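Local coordinates for protein CD180 antigen (Mus musculus, PDB 3T6Q) that may cooperate with MD-1 and TLR4 to mediate the innate immune response of B cells to bacterial lipopolysaccharide, at residues 479-484 with 494-499; 503-508 with 518-523; 557-562 with 566-571; 585-590 with 596-601. All coordinates share one frame; numbering follows the deposited sequence. Where two conformers were deposited one is given.

Contact 1. Residues 479-484 with 494-499; sequences EILVLS and HAFTSL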
# COMPACT_ATOMS: atom_id res chain seq x y z
N GLU A 479 -27.42 -22.64 -42.63
CA GLU A 479 -26.36 -21.74 -43.04
C GLU A 479 -25.01 -22.11 -42.49
O GLU A 479 -24.00 -21.97 -43.19
CB GLU A 479 -26.67 -20.29 -42.65
CG GLU A 479 -27.75 -19.69 -43.54
CD GLU A 479 -28.14 -18.30 -43.10
OE1 GLU A 479 -27.28 -17.50 -42.67
OE2 GLU A 479 -29.35 -18.01 -43.18
N ILE A 480 -24.99 -22.56 -41.24
CA ILE A 480 -23.73 -22.83 -40.53
C ILE A 480 -23.75 -24.30 -40.11
O ILE A 480 -24.71 -24.77 -39.47
CB ILE A 480 -23.59 -21.94 -39.26
CG1 ILE A 480 -23.59 -20.46 -39.64
CG2 ILE A 480 -22.34 -22.32 -38.46
CD1 ILE A 480 -23.83 -19.52 -38.46
N LEU A 481 -22.71 -25.03 -40.52
CA LEU A 481 -22.56 -26.45 -40.27
C LEU A 481 -21.14 -26.67 -39.75
O LEU A 481 -20.15 -26.32 -40.43
CB LEU A 481 -22.82 -27.27 -41.54
CG LEU A 481 -22.63 -28.80 -41.51
CD1 LEU A 481 -23.53 -29.42 -40.41
CD2 LEU A 481 -22.96 -29.37 -42.91
N VAL A 482 -21.05 -27.24 -38.54
CA VAL A 482 -19.73 -27.50 -37.91
C VAL A 482 -19.63 -29.03 -37.82
O VAL A 482 -20.43 -29.68 -37.13
CB VAL A 482 -19.61 -26.90 -36.48
CG1 VAL A 482 -18.23 -27.21 -35.86
CG2 VAL A 482 -19.86 -25.41 -36.52
N LEU A 483 -18.66 -29.58 -38.56
CA LEU A 483 -18.40 -31.00 -38.59
C LEU A 483 -16.96 -31.29 -38.27
O LEU A 483 -16.39 -32.27 -38.76
CB LEU A 483 -18.75 -31.57 -39.98
CG LEU A 483 -20.25 -31.71 -40.31
CD1 LEU A 483 -20.41 -32.11 -41.77
CD2 LEU A 483 -20.93 -32.75 -39.44
N SER A 484 -16.37 -30.45 -37.44
CA SER A 484 -14.97 -30.63 -37.11
C SER A 484 -14.80 -31.77 -36.09
O SER A 484 -15.75 -32.10 -35.40
CB SER A 484 -14.39 -29.31 -36.61
OG SER A 484 -15.19 -28.81 -35.53
N HIS A 494 -22.43 -35.85 -53.25
CA HIS A 494 -23.82 -35.43 -53.20
C HIS A 494 -24.34 -35.35 -51.80
O HIS A 494 -25.54 -35.18 -51.61
CB HIS A 494 -24.72 -36.36 -54.07
CG HIS A 494 -24.42 -36.27 -55.54
ND1 HIS A 494 -24.53 -35.11 -56.24
CD2 HIS A 494 -23.96 -37.23 -56.44
CE1 HIS A 494 -24.17 -35.33 -57.52
NE2 HIS A 494 -23.82 -36.62 -57.63
N ALA A 495 -23.46 -35.43 -50.79
CA ALA A 495 -23.87 -35.43 -49.38
C ALA A 495 -24.63 -34.17 -48.89
O ALA A 495 -25.42 -34.25 -47.94
CB ALA A 495 -22.68 -35.67 -48.46
N PHE A 496 -24.33 -33.04 -49.50
CA PHE A 496 -24.81 -31.74 -49.01
C PHE A 496 -25.65 -31.05 -50.09
O PHE A 496 -25.94 -29.86 -49.95
CB PHE A 496 -23.64 -30.81 -48.69
CG PHE A 496 -22.72 -31.30 -47.59
CD1 PHE A 496 -23.19 -32.05 -46.51
CD2 PHE A 496 -21.37 -30.95 -47.63
CE1 PHE A 496 -22.33 -32.46 -45.49
CE2 PHE A 496 -20.51 -31.34 -46.61
CZ PHE A 496 -20.99 -32.09 -45.54
N THR A 497 -26.00 -31.78 -51.16
CA THR A 497 -26.68 -31.18 -52.33
C THR A 497 -28.02 -30.47 -52.01
O THR A 497 -28.35 -29.46 -52.63
CB THR A 497 -26.87 -32.20 -53.48
OG1 THR A 497 -25.64 -32.92 -53.70
CG2 THR A 497 -27.22 -31.48 -54.78
N SER A 498 -28.79 -31.01 -51.07
CA SER A 498 -30.06 -30.38 -50.67
C SER A 498 -29.82 -29.11 -49.86
O SER A 498 -30.72 -28.28 -49.73
CB SER A 498 -30.93 -31.36 -49.88
OG SER A 498 -30.24 -31.89 -48.77
N LEU A 499 -28.61 -28.95 -49.32
CA LEU A 499 -28.29 -27.78 -48.47
C LEU A 499 -27.82 -26.59 -49.28
O LEU A 499 -26.61 -26.35 -49.43
CB LEU A 499 -27.25 -28.16 -47.42
CG LEU A 499 -27.67 -29.40 -46.63
CD1 LEU A 499 -26.46 -29.99 -45.95
CD2 LEU A 499 -28.73 -29.01 -45.61

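Contact 2. Residues 503-508 with 518-523; sequences NHVDLS and EALSHL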
# COMPACT_ATOMS: atom_id res chain seq x y z
N ASN A 503 -23.44 -21.23 -45.92
CA ASN A 503 -22.40 -20.24 -46.19
C ASN A 503 -21.20 -20.33 -45.22
O ASN A 503 -20.28 -19.56 -45.34
CB ASN A 503 -23.00 -18.79 -46.26
CG ASN A 503 -23.72 -18.38 -44.97
OD1 ASN A 503 -24.82 -17.76 -44.99
ND2 ASN A 503 -23.13 -18.68 -43.86
N HIS A 504 -21.23 -21.27 -44.27
CA HIS A 504 -20.10 -21.45 -43.35
C HIS A 504 -20.00 -22.92 -43.03
O HIS A 504 -20.88 -23.50 -42.36
CB HIS A 504 -20.31 -20.57 -42.10
CG HIS A 504 -19.26 -20.75 -41.02
ND1 HIS A 504 -18.48 -19.74 -40.61
CD2 HIS A 504 -18.89 -21.87 -40.25
CE1 HIS A 504 -17.64 -20.17 -39.64
NE2 HIS A 504 -17.90 -21.47 -39.42
N VAL A 505 -18.94 -23.56 -43.54
CA VAL A 505 -18.80 -25.02 -43.42
C VAL A 505 -17.46 -25.29 -42.80
O VAL A 505 -16.43 -24.96 -43.40
CB VAL A 505 -18.94 -25.72 -44.78
CG1 VAL A 505 -18.89 -27.24 -44.58
CG2 VAL A 505 -20.29 -25.29 -45.42
N ASP A 506 -17.48 -25.78 -41.56
CA ASP A 506 -16.25 -26.10 -40.87
C ASP A 506 -16.05 -27.63 -40.92
O ASP A 506 -16.82 -28.41 -40.31
CB ASP A 506 -16.37 -25.57 -39.43
CG ASP A 506 -15.12 -25.74 -38.63
OD1 ASP A 506 -14.17 -26.46 -39.02
OD2 ASP A 506 -15.08 -25.14 -37.57
N LEU A 507 -15.03 -28.06 -41.69
CA LEU A 507 -14.71 -29.46 -41.80
C LEU A 507 -13.32 -29.69 -41.23
O LEU A 507 -12.69 -30.67 -41.60
CB LEU A 507 -14.72 -29.94 -43.27
CG LEU A 507 -16.04 -29.73 -44.02
CD1 LEU A 507 -15.92 -29.99 -45.53
CD2 LEU A 507 -17.14 -30.59 -43.47
N SER A 508 -12.86 -28.82 -40.33
CA SER A 508 -11.48 -28.90 -39.87
C SER A 508 -11.26 -30.10 -38.93
O SER A 508 -12.22 -30.66 -38.41
CB SER A 508 -11.09 -27.61 -39.17
OG SER A 508 -11.91 -27.32 -38.04
N GLU A 518 -15.58 -31.63 -53.62
CA GLU A 518 -16.73 -31.90 -54.53
C GLU A 518 -18.12 -31.84 -53.88
O GLU A 518 -19.13 -31.67 -54.57
CB GLU A 518 -16.55 -33.25 -55.25
CG GLU A 518 -17.44 -33.42 -56.48
CD GLU A 518 -17.13 -32.46 -57.62
OE1 GLU A 518 -18.06 -32.15 -58.39
OE2 GLU A 518 -15.96 -32.04 -57.79
N ALA A 519 -18.17 -32.00 -52.56
CA ALA A 519 -19.42 -31.91 -51.80
C ALA A 519 -19.92 -30.45 -51.67
O ALA A 519 -21.08 -30.25 -51.32
CB ALA A 519 -19.20 -32.50 -50.41
N LEU A 520 -19.05 -29.47 -51.94
CA LEU A 520 -19.39 -28.04 -51.90
C LEU A 520 -19.60 -27.45 -53.30
O LEU A 520 -19.65 -26.23 -53.44
CB LEU A 520 -18.29 -27.25 -51.17
CG LEU A 520 -18.06 -28.01 -49.85
CD1 LEU A 520 -16.64 -28.18 -49.38
CD2 LEU A 520 -19.06 -27.55 -48.80
N SER A 521 -19.71 -28.31 -54.32
CA SER A 521 -19.70 -27.84 -55.71
C SER A 521 -20.86 -26.90 -56.06
O SER A 521 -20.68 -26.01 -56.87
CB SER A 521 -19.68 -29.00 -56.71
OG SER A 521 -20.91 -29.71 -56.70
N HIS A 522 -22.03 -27.11 -55.46
CA HIS A 522 -23.22 -26.30 -55.72
C HIS A 522 -23.26 -24.99 -54.96
O HIS A 522 -24.26 -24.25 -55.04
CB HIS A 522 -24.47 -27.11 -55.35
CG HIS A 522 -24.53 -27.51 -53.87
ND1 HIS A 522 -23.62 -28.32 -53.30
CD2 HIS A 522 -25.43 -27.15 -52.86
CE1 HIS A 522 -23.92 -28.50 -52.00
NE2 HIS A 522 -25.02 -27.78 -51.73
N LEU A 523 -22.23 -24.69 -54.17
CA LEU A 523 -22.29 -23.50 -53.30
C LEU A 523 -21.37 -22.41 -53.76
O LEU A 523 -20.31 -22.69 -54.33
CB LEU A 523 -21.97 -23.89 -51.84
CG LEU A 523 -22.96 -24.87 -51.19
CD1 LEU A 523 -22.30 -25.48 -49.95
CD2 LEU A 523 -24.29 -24.19 -50.85

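Contact 3. Residues 557-562 with 566-571; sequences NPLDCT and IYFLEW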
# COMPACT_ATOMS: atom_id res chain seq x y z
N ASN A 557 -2.35 -28.69 -43.54
CA ASN A 557 -2.51 -29.86 -44.43
C ASN A 557 -1.17 -30.32 -45.02
O ASN A 557 -0.27 -29.49 -45.21
CB ASN A 557 -3.52 -29.56 -45.52
CG ASN A 557 -4.93 -29.69 -45.02
OD1 ASN A 557 -5.48 -30.79 -45.00
ND2 ASN A 557 -5.52 -28.58 -44.56
N PRO A 558 -1.03 -31.62 -45.34
CA PRO A 558 0.24 -32.15 -45.93
C PRO A 558 0.37 -31.77 -47.41
O PRO A 558 0.42 -32.63 -48.30
CB PRO A 558 0.09 -33.64 -45.75
CG PRO A 558 -1.40 -33.87 -45.88
CD PRO A 558 -2.03 -32.69 -45.16
N LEU A 559 0.43 -30.49 -47.68
CA LEU A 559 0.28 -29.98 -49.03
C LEU A 559 1.45 -30.33 -49.92
O LEU A 559 2.61 -30.28 -49.50
CB LEU A 559 0.03 -28.48 -49.02
CG LEU A 559 -1.40 -28.12 -48.57
CD1 LEU A 559 -1.50 -26.65 -48.13
CD2 LEU A 559 -2.43 -28.42 -49.67
N ASP A 560 1.12 -30.65 -51.17
CA ASP A 560 2.08 -31.07 -52.18
C ASP A 560 2.60 -29.87 -52.97
O ASP A 560 1.82 -29.13 -53.60
CB ASP A 560 1.40 -32.13 -53.09
CG ASP A 560 2.34 -32.71 -54.14
OD1 ASP A 560 2.74 -31.97 -55.07
OD2 ASP A 560 2.63 -33.93 -54.05
N CYS A 561 3.92 -29.66 -52.91
CA CYS A 561 4.58 -28.60 -53.68
C CYS A 561 5.53 -29.16 -54.77
O CYS A 561 6.68 -28.73 -54.91
CB CYS A 561 5.33 -27.61 -52.77
SG CYS A 561 4.21 -26.78 -51.60
N THR A 562 4.99 -30.09 -55.56
CA THR A 562 5.67 -30.67 -56.70
C THR A 562 4.90 -30.28 -57.95
O THR A 562 3.83 -29.69 -57.84
CB THR A 562 5.69 -32.22 -56.58
OG1 THR A 562 4.37 -32.72 -56.83
CG2 THR A 562 6.17 -32.65 -55.21
N ILE A 566 0.90 -28.48 -59.76
CA ILE A 566 1.15 -27.09 -60.27
C ILE A 566 -0.09 -26.26 -60.45
O ILE A 566 -0.03 -25.08 -60.17
CB ILE A 566 1.84 -26.89 -61.67
CG1 ILE A 566 1.96 -28.16 -62.46
CG2 ILE A 566 3.05 -25.95 -61.59
CD1 ILE A 566 0.65 -28.53 -63.06
N TYR A 567 -1.18 -26.86 -60.92
CA TYR A 567 -2.45 -26.13 -61.15
C TYR A 567 -2.99 -25.49 -59.87
O TYR A 567 -3.39 -24.31 -59.86
CB TYR A 567 -3.49 -26.99 -61.85
CG TYR A 567 -3.07 -27.29 -63.27
CD1 TYR A 567 -2.97 -26.25 -64.21
CD2 TYR A 567 -2.71 -28.56 -63.66
CE1 TYR A 567 -2.55 -26.50 -65.50
CE2 TYR A 567 -2.30 -28.83 -64.96
CZ TYR A 567 -2.22 -27.79 -65.87
OH TYR A 567 -1.80 -28.04 -67.16
N PHE A 568 -2.96 -26.24 -58.77
CA PHE A 568 -3.30 -25.65 -57.49
C PHE A 568 -2.31 -24.56 -57.06
O PHE A 568 -2.72 -23.51 -56.57
CB PHE A 568 -3.47 -26.72 -56.38
CG PHE A 568 -3.69 -26.12 -55.02
CD1 PHE A 568 -2.72 -26.19 -54.04
CD2 PHE A 568 -4.88 -25.44 -54.75
CE1 PHE A 568 -2.93 -25.60 -52.79
CE2 PHE A 568 -5.09 -24.85 -53.51
CZ PHE A 568 -4.12 -24.93 -52.53
N LEU A 569 -1.00 -24.84 -57.17
CA LEU A 569 0.04 -23.88 -56.79
C LEU A 569 -0.09 -22.52 -57.49
O LEU A 569 0.02 -21.47 -56.86
CB LEU A 569 1.44 -24.47 -56.99
CG LEU A 569 1.76 -25.69 -56.12
CD1 LEU A 569 3.04 -26.40 -56.59
CD2 LEU A 569 1.84 -25.30 -54.65
N GLU A 570 -0.35 -22.55 -58.79
CA GLU A 570 -0.61 -21.34 -59.60
C GLU A 570 -1.89 -20.61 -59.12
O GLU A 570 -1.90 -19.39 -58.91
CB GLU A 570 -0.72 -21.73 -61.08
CG GLU A 570 0.67 -21.95 -61.72
CD GLU A 570 0.63 -22.53 -63.14
OE1 GLU A 570 -0.43 -22.54 -63.79
OE2 GLU A 570 1.69 -23.00 -63.62
N TRP A 571 -2.96 -21.39 -58.91
CA TRP A 571 -4.23 -20.89 -58.38
C TRP A 571 -4.01 -20.20 -57.07
O TRP A 571 -4.58 -19.11 -56.83
CB TRP A 571 -5.25 -22.03 -58.26
CG TRP A 571 -6.59 -21.62 -57.68
CD1 TRP A 571 -7.74 -21.31 -58.38
CD2 TRP A 571 -6.94 -21.47 -56.26
NE1 TRP A 571 -8.75 -20.98 -57.52
CE2 TRP A 571 -8.34 -21.03 -56.24
CE3 TRP A 571 -6.27 -21.60 -55.06
CZ2 TRP A 571 -9.02 -20.79 -55.05
CZ3 TRP A 571 -6.96 -21.34 -53.86
CH2 TRP A 571 -8.31 -20.94 -53.86

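Contact 4. Residues 585-590 with 596-601; sequences TLCENP and VRLSDV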
# COMPACT_ATOMS: atom_id res chain seq x y z
N THR A 585 0.11 -22.26 -43.92
CA THR A 585 -0.23 -23.14 -45.04
C THR A 585 1.08 -23.48 -45.76
O THR A 585 1.57 -22.71 -46.58
CB THR A 585 -1.26 -22.48 -45.96
OG1 THR A 585 -2.38 -22.09 -45.16
CG2 THR A 585 -1.76 -23.48 -47.07
N LEU A 586 1.64 -24.64 -45.41
CA LEU A 586 3.03 -24.99 -45.70
C LEU A 586 3.08 -26.28 -46.50
O LEU A 586 2.18 -27.13 -46.39
CB LEU A 586 3.81 -25.17 -44.39
CG LEU A 586 3.59 -24.17 -43.23
CD1 LEU A 586 4.34 -24.57 -41.95
CD2 LEU A 586 3.98 -22.77 -43.65
N CYS A 587 4.14 -26.41 -47.29
CA CYS A 587 4.45 -27.60 -48.05
C CYS A 587 4.84 -28.74 -47.10
O CYS A 587 5.49 -28.51 -46.07
CB CYS A 587 5.62 -27.34 -48.97
SG CYS A 587 5.49 -26.00 -50.19
N GLU A 588 4.45 -29.95 -47.45
CA GLU A 588 4.90 -31.13 -46.74
C GLU A 588 5.89 -31.92 -47.63
O GLU A 588 6.77 -32.62 -47.14
CB GLU A 588 3.72 -31.99 -46.32
CG GLU A 588 4.04 -33.36 -45.76
CD GLU A 588 4.87 -33.31 -44.48
OE1 GLU A 588 5.45 -34.36 -44.10
OE2 GLU A 588 4.96 -32.24 -43.86
N ASN A 589 5.72 -31.84 -48.94
CA ASN A 589 6.66 -32.45 -49.88
C ASN A 589 6.92 -31.48 -51.02
O ASN A 589 6.02 -30.70 -51.37
CB ASN A 589 6.11 -33.79 -50.44
CG ASN A 589 6.17 -34.90 -49.42
OD1 ASN A 589 7.22 -35.48 -49.19
ND2 ASN A 589 5.04 -35.18 -48.79
N PRO A 590 8.13 -31.52 -51.63
CA PRO A 590 9.29 -32.40 -51.33
C PRO A 590 9.98 -32.05 -50.01
O PRO A 590 9.78 -30.95 -49.49
CB PRO A 590 10.25 -32.12 -52.51
CG PRO A 590 9.87 -30.77 -53.03
CD PRO A 590 8.37 -30.70 -52.82
N VAL A 596 7.98 -24.82 -45.77
CA VAL A 596 7.95 -23.57 -46.55
C VAL A 596 6.49 -23.21 -46.87
O VAL A 596 5.71 -24.07 -47.28
CB VAL A 596 8.78 -23.70 -47.87
CG1 VAL A 596 8.70 -22.44 -48.72
CG2 VAL A 596 10.24 -24.04 -47.58
N ARG A 597 6.14 -21.94 -46.70
CA ARG A 597 4.82 -21.39 -47.06
C ARG A 597 4.61 -21.52 -48.54
O ARG A 597 5.55 -21.25 -49.31
CB ARG A 597 4.75 -19.89 -46.71
CG ARG A 597 4.79 -19.62 -45.23
CD ARG A 597 4.96 -18.15 -44.92
NE ARG A 597 5.02 -17.98 -43.48
CZ ARG A 597 5.13 -16.81 -42.85
NH1 ARG A 597 5.18 -15.68 -43.55
NH2 ARG A 597 5.16 -16.79 -41.52
N LEU A 598 3.40 -21.89 -48.96
CA LEU A 598 3.11 -22.00 -50.38
C LEU A 598 3.23 -20.66 -51.07
O LEU A 598 3.51 -20.62 -52.27
CB LEU A 598 1.72 -22.58 -50.69
CG LEU A 598 1.12 -23.91 -50.18
CD1 LEU A 598 0.36 -24.58 -51.31
CD2 LEU A 598 2.09 -24.88 -49.56
N SER A 599 2.98 -19.58 -50.33
CA SER A 599 3.16 -18.22 -50.87
C SER A 599 4.62 -17.98 -51.32
O SER A 599 4.87 -17.19 -52.23
CB SER A 599 2.70 -17.15 -49.87
OG SER A 599 3.36 -17.28 -48.62
N ASP A 600 5.58 -18.70 -50.73
CA ASP A 600 6.99 -18.58 -51.12
C ASP A 600 7.47 -19.59 -52.19
O ASP A 600 8.67 -19.67 -52.44
CB ASP A 600 7.89 -18.63 -49.88
CG ASP A 600 7.53 -17.55 -48.88
OD1 ASP A 600 7.04 -16.49 -49.33
OD2 ASP A 600 7.70 -17.77 -47.65
N VAL A 601 6.55 -20.31 -52.82
CA VAL A 601 6.92 -21.34 -53.80
C VAL A 601 6.66 -20.91 -55.24
O VAL A 601 5.53 -20.49 -55.57
CB VAL A 601 6.16 -22.67 -53.57
CG1 VAL A 601 6.35 -23.63 -54.76
CG2 VAL A 601 6.60 -23.33 -52.28
O HOH W 1 1.36 -20.01 -47.69

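Contact 1. Residues 479-484 with 494-499
The strand 480-482, with L481 in its middle, faces across the interior a chain that bends at F496 through two type I turns, H494 to T497 and F496 to L499; the second is closed by the bond from L499 N to F496 O at 2.9 Å. No hydrogen bond joins the two segments, so the contact rests on side chains. The phenyl ring of F496 reaches back toward the strand, its CG anti to the carbonyl carbon (chi1 -62°). With CG anti to the backbone N (chi1 176°), L481 lays its CD2 methyl over one face of that ring, 4.1 Å from CE1 of F496. At the far end of the ring, L483 CD1 approaches CZ of F496 to 3.8 Å, the two side chains arriving from opposite directions. L481 on the strand and L483 just after it are alternate inward leucines of a leucine-rich repeat (LRR 17), and F496 fills the same core from the return side. I480 and V482, which alternate with the two leucines, lie instead beside strands 453-455 and 504-506. I466 and L472 of the preceding coil also touch F496, and A495 O accepts from N470 ND2.

Contact 2. Residues 503-508 with 518-523
V505 and L507, inward-facing residues of the strand side of a leucine-rich repeat (LRR 18), share one partner on the return side, L520. Their division of its methyls is clear: V505 CG1 lies 4.2 Å from L520 CD2, and L507 CD1 lies 4.3 Å from L520 CD1. L520 therefore forks: its chi2 of 139° lies away from a staggered value, and with it CD2 faces V505 and CD1 faces L507. With V505 and L520 CA atoms 9.0 Å apart, the backbones stand well separated and the aliphatic groups fill the interior between them. L528 of the next strand touches both L507 and L520, and I491 adds to the same core. The other side is looser: S521, partly exposed, touches I545 of helix 543-547. H522 is held from two directions, for L523 CG sits over the centre of its ring, 3.6 Å above the plane, while H522 NE2 bonds to L499 O, just past the preceding repeat. On the strand's outer side H504 and D506 are partly exposed, and D506 makes an Asx turn: its OD1 accepts S508 N at 3.0 Å, nearly along the C-O axis, and takes S508 OG on its syn lone pair at 2.6 Å.

Contact 3. Residues 557-562 with 566-571
L569, on the first turns of helix 566-574, is the helix residue that reaches furthest into the bend D560-C561-T562. Its CB, set on the side of the helix turned to the bend, only lifts the rest of the side chain. CG stands anti to the carbonyl carbon (chi1 -64°), and the two methyls part from there. CD1 goes to the end of the bend, 3.6 Å from T562 O and 4.0 Å from C561 CA. CD2 goes to its start, 4.0 Å from D560 O and 4.1 Å from C561 SG, the sulfur that forms a disulfide with C587. The preceding residue, F568, works further back along the chain: its CE1 lies 4.2 Å from L559 CD2, and L543 of helix 543-547 also touches its ring. The contact belongs to the cysteine-containing C-terminal cap (LRRCT) of the leucine-rich-repeat solenoid. The bend itself is stiffened from within by an Asx turn. D560 OD1 receives T562 N at 3.0 Å from above the carboxylate plane, and T562 OG1 through its syn lone pair at 2.5 Å, so two donors two residues on hold the carboxylate. T562 OG1 has S564 N as a further partner. No hydrogen bond links helix and bend directly; D560 O, brushed by a leucine methyl, instead accepts from N565 ND2. The chemistry implies a division of labour: the Asx turn probably holds the bend's shape, the disulfide ties it to C587, and the helix meets it through apolar packing.

Contact 4. Residues 585-590 with 596-601
Within the C-terminal cap (LRRCT) that closes the solenoid, L586 and R597 form a single antiparallel beta bridge, a non-hydrogen-bonded pair whose CA atoms are 4.2 Å apart. Bonds flank the pair on either side. C587 N donates to V596 O at 2.8 Å with an N-H...O angle of 169°, and L598 N donates to T585 O at 3.1 Å with an angle of 166°. CA-H...O contacts, R597 CA to T585 O and L586 CA to V596 O, fill the gap between them. On one side of the bridge L586 and R597 lie alongside each other and point the same way, with L586 CD2 3.6 Å from R597 CG; the extended arginine goes on to a long, weak ion pair with E583. The buried part lies around the disulfide cysteine C587. The backbone of L598 stays with T585, but its CD2 crosses back to lie 3.6 Å from C587 SG, and F568, L569 and Y572 of helix 566-574 pack on the same leucine. T585 OG1 is engaged by D581 O. A water adds a second tie, donating to T585 O and accepting from S599 N, in the short 3-10 segment 598-599. V601 comes from the far end of that turn to place CG2 3.6 Å from C587 SG.

How the contacts relate
Along the chain the four contacts come strictly in series: each closes its own short loop before the next opens, and none nests in or crosses another. Contacts 1 and 2 each close one coil of the solenoid, strand to return side, and the centres of the two contacts are about 6 Å apart; neighbouring strands 480-482 and 504-506 join them. Contact 2 and contact 3 do not touch, their nearest atoms being about 8 Å apart, and contact 3, in the cap, folds helix 566-574 onto the bend at 560-562. Contact 4 closes the cap's later loop, and the parallel pairing of 559-560 with 587-589, together with the disulfide, ties it to contact 3, centre to centre about 8 Å.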